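Local coordinates for probable Thioesterase (Bartonella henselae, PDB 3HM0), which probably hydrolyses thioesters, as expected of a hotdog-fold member of the thioesterase superfamily, at residues 68-73 / 113-118. Sequence-based numbering, arbitrary orientation.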
ATOM      1  N   SER A  68      -7.004  11.778  10.644  1.00 30.92           N
ATOM      2  CA  SER A  68      -7.878  12.431   9.665  1.00 31.37           C
ATOM      3  C   SER A  68      -9.313  12.609  10.167  1.00 32.13           C
ATOM      4  O   SER A  68      -9.959  13.601   9.842  1.00 32.58           O
ATOM      5  CB  SER A  68      -7.922  11.643   8.357  1.00 30.92           C
ATOM      6  OG  SER A  68      -6.725  11.746   7.636  1.00 29.66           O
ATOM      7  N   GLU A  69      -9.802  11.638  10.932  1.00 33.07           N
ATOM      8  CA  GLU A  69     -11.168  11.667  11.416  1.00 34.90           C
ATOM      9  C   GLU A  69     -11.291  12.642  12.575  1.00 36.58           C
ATOM     10  O   GLU A  69     -12.364  13.215  12.808  1.00 36.98           O
ATOM     11  CB  GLU A  69     -11.667  10.274  11.838  1.00 34.48           C
ATOM     12  CG  GLU A  69     -11.842   9.259  10.696  1.00 33.59           C
ATOM     13  CD  GLU A  69     -12.896   9.645   9.661  1.00 32.83           C
ATOM     14  OE1 GLU A  69     -13.671  10.583   9.906  1.00 33.42           O
ATOM     15  OE2 GLU A  69     -12.953   9.009   8.585  1.00 31.84           O
ATOM     16  N   PHE A  70     -10.188  12.815  13.301  1.00 38.02           N
ATOM     17  CA  PHE A  70     -10.079  13.828  14.337  1.00 39.32           C
ATOM     18  C   PHE A  70     -10.198  15.187  13.652  1.00 40.48           C
ATOM     19  O   PHE A  70     -11.047  15.998  14.018  1.00 40.47           O
ATOM     20  CB  PHE A  70      -8.727  13.685  15.040  1.00 39.36           C
ATOM     21  CG  PHE A  70      -8.550  14.571  16.233  1.00 39.33           C
ATOM     22  CD1 PHE A  70      -8.754  14.071  17.518  1.00 40.09           C
ATOM     23  CD2 PHE A  70      -8.140  15.890  16.085  1.00 39.74           C
ATOM     24  CE1 PHE A  70      -8.572  14.878  18.645  1.00 39.29           C
ATOM     25  CE2 PHE A  70      -7.964  16.707  17.200  1.00 40.31           C
ATOM     26  CZ  PHE A  70      -8.182  16.194  18.488  1.00 39.81           C
ATOM     27  N   LEU A  71      -9.376  15.403  12.627  1.00 41.64           N
ATOM     28  CA  LEU A  71      -9.327  16.673  11.922  1.00 43.34           C
ATOM     29  C   LEU A  71     -10.677  17.050  11.321  1.00 44.40           C
ATOM     30  O   LEU A  71     -11.080  18.197  11.380  1.00 44.59           O
ATOM     31  CB  LEU A  71      -8.227  16.655  10.853  1.00 43.30           C
ATOM     32  CG  LEU A  71      -6.788  16.473  11.378  1.00 44.30           C
ATOM     33  CD1 LEU A  71      -5.789  16.070  10.254  1.00 44.28           C
ATOM     34  CD2 LEU A  71      -6.281  17.687  12.189  1.00 42.69           C
ATOM     35  N   ARG A  72     -11.385  16.073  10.769  1.00 46.03           N
ATOM     36  CA  ARG A  72     -12.689  16.322  10.180  1.00 47.37           C
ATOM     37  C   ARG A  72     -13.748  16.564  11.272  1.00 48.68           C
ATOM     38  O   ARG A  72     -14.707  17.319  11.058  1.00 49.26           O
ATOM     39  CB  ARG A  72     -13.044  15.162   9.228  1.00 47.48           C
ATOM     40  CG  ARG A  72     -14.535  14.855   8.996  1.00 46.66           C
ATOM     41  CD  ARG A  72     -14.787  13.910   7.793  1.00 44.71           C
ATOM     42  NE  ARG A  72     -13.944  12.717   7.782  1.00 42.18           N
ATOM     43  CZ  ARG A  72     -13.035  12.446   6.842  1.00 42.51           C
ATOM     44  NH1 ARG A  72     -12.300  11.341   6.925  1.00 41.46           N
ATOM     45  NH2 ARG A  72     -12.849  13.273   5.820  1.00 42.02           N
ATOM     46  N   ASP A  73     -13.557  15.944  12.443  1.00 49.66           N
ATOM     47  CA  ASP A  73     -14.485  16.068  13.581  1.00 50.11           C
ATOM     48  C   ASP A  73     -14.599  17.511  14.039  1.00 50.95           C
ATOM     49  O   ASP A  73     -15.484  17.853  14.842  1.00 51.08           O
ATOM     50  CB  ASP A  73     -14.001  15.246  14.783  1.00 50.17           C
ATOM     51  CG  ASP A  73     -14.409  13.782  14.714  1.00 50.12           C
ATOM     52  OD1 ASP A  73     -15.386  13.451  14.021  1.00 50.38           O
ATOM     53  OD2 ASP A  73     -13.741  12.956  15.364  1.00 50.01           O
ATOM     54  N   ILE A 113      -9.692   2.704  17.192  1.00 31.70           N
ATOM     55  CA  ILE A 113      -8.549   3.586  17.088  1.00 32.10           C
ATOM     56  C   ILE A 113      -8.794   4.809  17.973  1.00 32.92           C
ATOM     57  O   ILE A 113      -9.775   5.519  17.789  1.00 33.19           O
ATOM     58  CB  ILE A 113      -8.291   4.030  15.619  1.00 32.02           C
ATOM     59  CG1 ILE A 113      -8.210   2.819  14.680  1.00 31.14           C
ATOM     60  CG2 ILE A 113      -7.004   4.875  15.512  1.00 31.40           C
ATOM     61  CD1 ILE A 113      -8.541   3.148  13.224  1.00 26.87           C
ATOM     62  N   LYS A 114      -7.900   5.045  18.931  1.00 33.54           N
ATOM     63  CA  LYS A 114      -8.046   6.158  19.869  1.00 34.07           C
ATOM     64  C   LYS A 114      -7.006   7.248  19.631  1.00 34.31           C
ATOM     65  O   LYS A 114      -5.807   6.991  19.590  1.00 33.80           O
ATOM     66  CB  LYS A 114      -8.035   5.664  21.312  1.00 33.84           C
ATOM     67  CG  LYS A 114      -9.191   4.725  21.592  1.00 35.69           C
ATOM     68  CD  LYS A 114      -8.982   3.848  22.803  1.00 38.67           C
ATOM     69  CE  LYS A 114      -9.640   4.441  24.037  1.00 41.55           C
ATOM     70  NZ  LYS A 114     -11.142   4.488  23.901  1.00 44.54           N
ATOM     71  N   THR A 115      -7.491   8.473  19.468  1.00 34.80           N
ATOM     72  CA  THR A 115      -6.652   9.579  19.069  1.00 35.58           C
ATOM     73  C   THR A 115      -7.014  10.807  19.890  1.00 36.73           C
ATOM     74  O   THR A 115      -8.199  11.096  20.104  1.00 36.95           O
ATOM     75  CB  THR A 115      -6.843   9.882  17.567  1.00 35.13           C
ATOM     76  OG1 THR A 115      -6.599   8.700  16.796  1.00 34.01           O
ATOM     77  CG2 THR A 115      -5.913  10.962  17.106  1.00 35.56           C
ATOM     78  N   ARG A 116      -5.994  11.506  20.371  1.00 37.70           N
ATOM     79  CA  ARG A 116      -6.189  12.833  20.916  1.00 39.71           C
ATOM     80  C   ARG A 116      -4.916  13.642  20.717  1.00 40.65           C
ATOM     81  O   ARG A 116      -3.831  13.072  20.607  1.00 40.92           O
ATOM     82  CB  ARG A 116      -6.574  12.776  22.392  1.00 39.81           C
ATOM     83  CG  ARG A 116      -5.444  12.334  23.310  1.00 41.77           C
ATOM     84  CD  ARG A 116      -5.825  12.540  24.754  1.00 45.51           C
ATOM     85  NE  ARG A 116      -4.895  11.917  25.706  1.00 48.84           N
ATOM     86  CZ  ARG A 116      -5.006  12.030  27.030  1.00 49.86           C
ATOM     87  NH1 ARG A 116      -5.999  12.736  27.563  1.00 51.02           N
ATOM     88  NH2 ARG A 116      -4.131  11.436  27.828  1.00 50.71           N
ATOM     89  N   ILE A 117      -5.053  14.962  20.638  1.00 41.94           N
ATOM     90  CA  ILE A 117      -3.909  15.846  20.668  1.00 43.45           C
ATOM     91  C   ILE A 117      -3.464  15.887  22.125  1.00 44.92           C
ATOM     92  O   ILE A 117      -4.295  15.848  23.038  1.00 45.35           O
ATOM     93  CB  ILE A 117      -4.251  17.249  20.124  1.00 43.36           C
ATOM     94  CG1 ILE A 117      -4.311  17.219  18.597  1.00 43.07           C
ATOM     95  CG2 ILE A 117      -3.189  18.280  20.538  1.00 43.53           C
ATOM     96  CD1 ILE A 117      -4.894  18.471  17.971  1.00 44.00           C
ATOM     97  N   SER A 118      -2.157  15.898  22.347  1.00 46.36           N
ATOM     98  CA  SER A 118      -1.629  15.928  23.703  1.00 47.96           C
ATOM     99  C   SER A 118      -0.732  17.149  23.958  1.00 49.12           C
ATOM    100  O   SER A 118      -0.471  17.489  25.118  1.00 49.39           O
ATOM    101  CB  SER A 118      -0.881  14.630  24.016  1.00 47.92           C
ATOM    102  OG  SER A 118       0.282  14.499  23.215  1.00 47.75           O
TER
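Phe-70 reaches from helix 58-72 to strand 110-120 and meets Thr-115, Arg-116 and Ile-117, accounting for 86 Å² of the 165 Å² buried between segments 68-73 and 113-118. With CG anti to the backbone N (chi1 -173°), the ring extends from the helix across to the strand, where its approach is oblique. The closest touch is apolar: Phe-70 CE2 lies 3.6 Å from Ile-117 CD1, and the two side chains cross at about a right angle. Ile-117 CG1 also borders the ring, 4.0 Å from Phe-70 CZ. Phe-70 CD1 is 4.2 Å from Thr-115 CG2, while Phe-70 CE1 rests 3.9 Å from Arg-116 CA, so the latter residue contributes mainly backbone. Its guanidinium bonds instead to Asn-34 O, and Thr-115 OG1 is paired with Gln-129 NE2. Met-127 of the adjoining strand and the ring of His-37 also touch Phe-70. The axes of helix 68-72 and strand 113-118 approach to 9.0 Å at -60°. Helix 58-72 against the antiparallel sheet, in this superfamily, is the hotdog arrangement. Since every contact across the pair is van der Waals, the helix is held to the sheet here by apolar packing of one aromatic ring, without directional polar bonds between the segments.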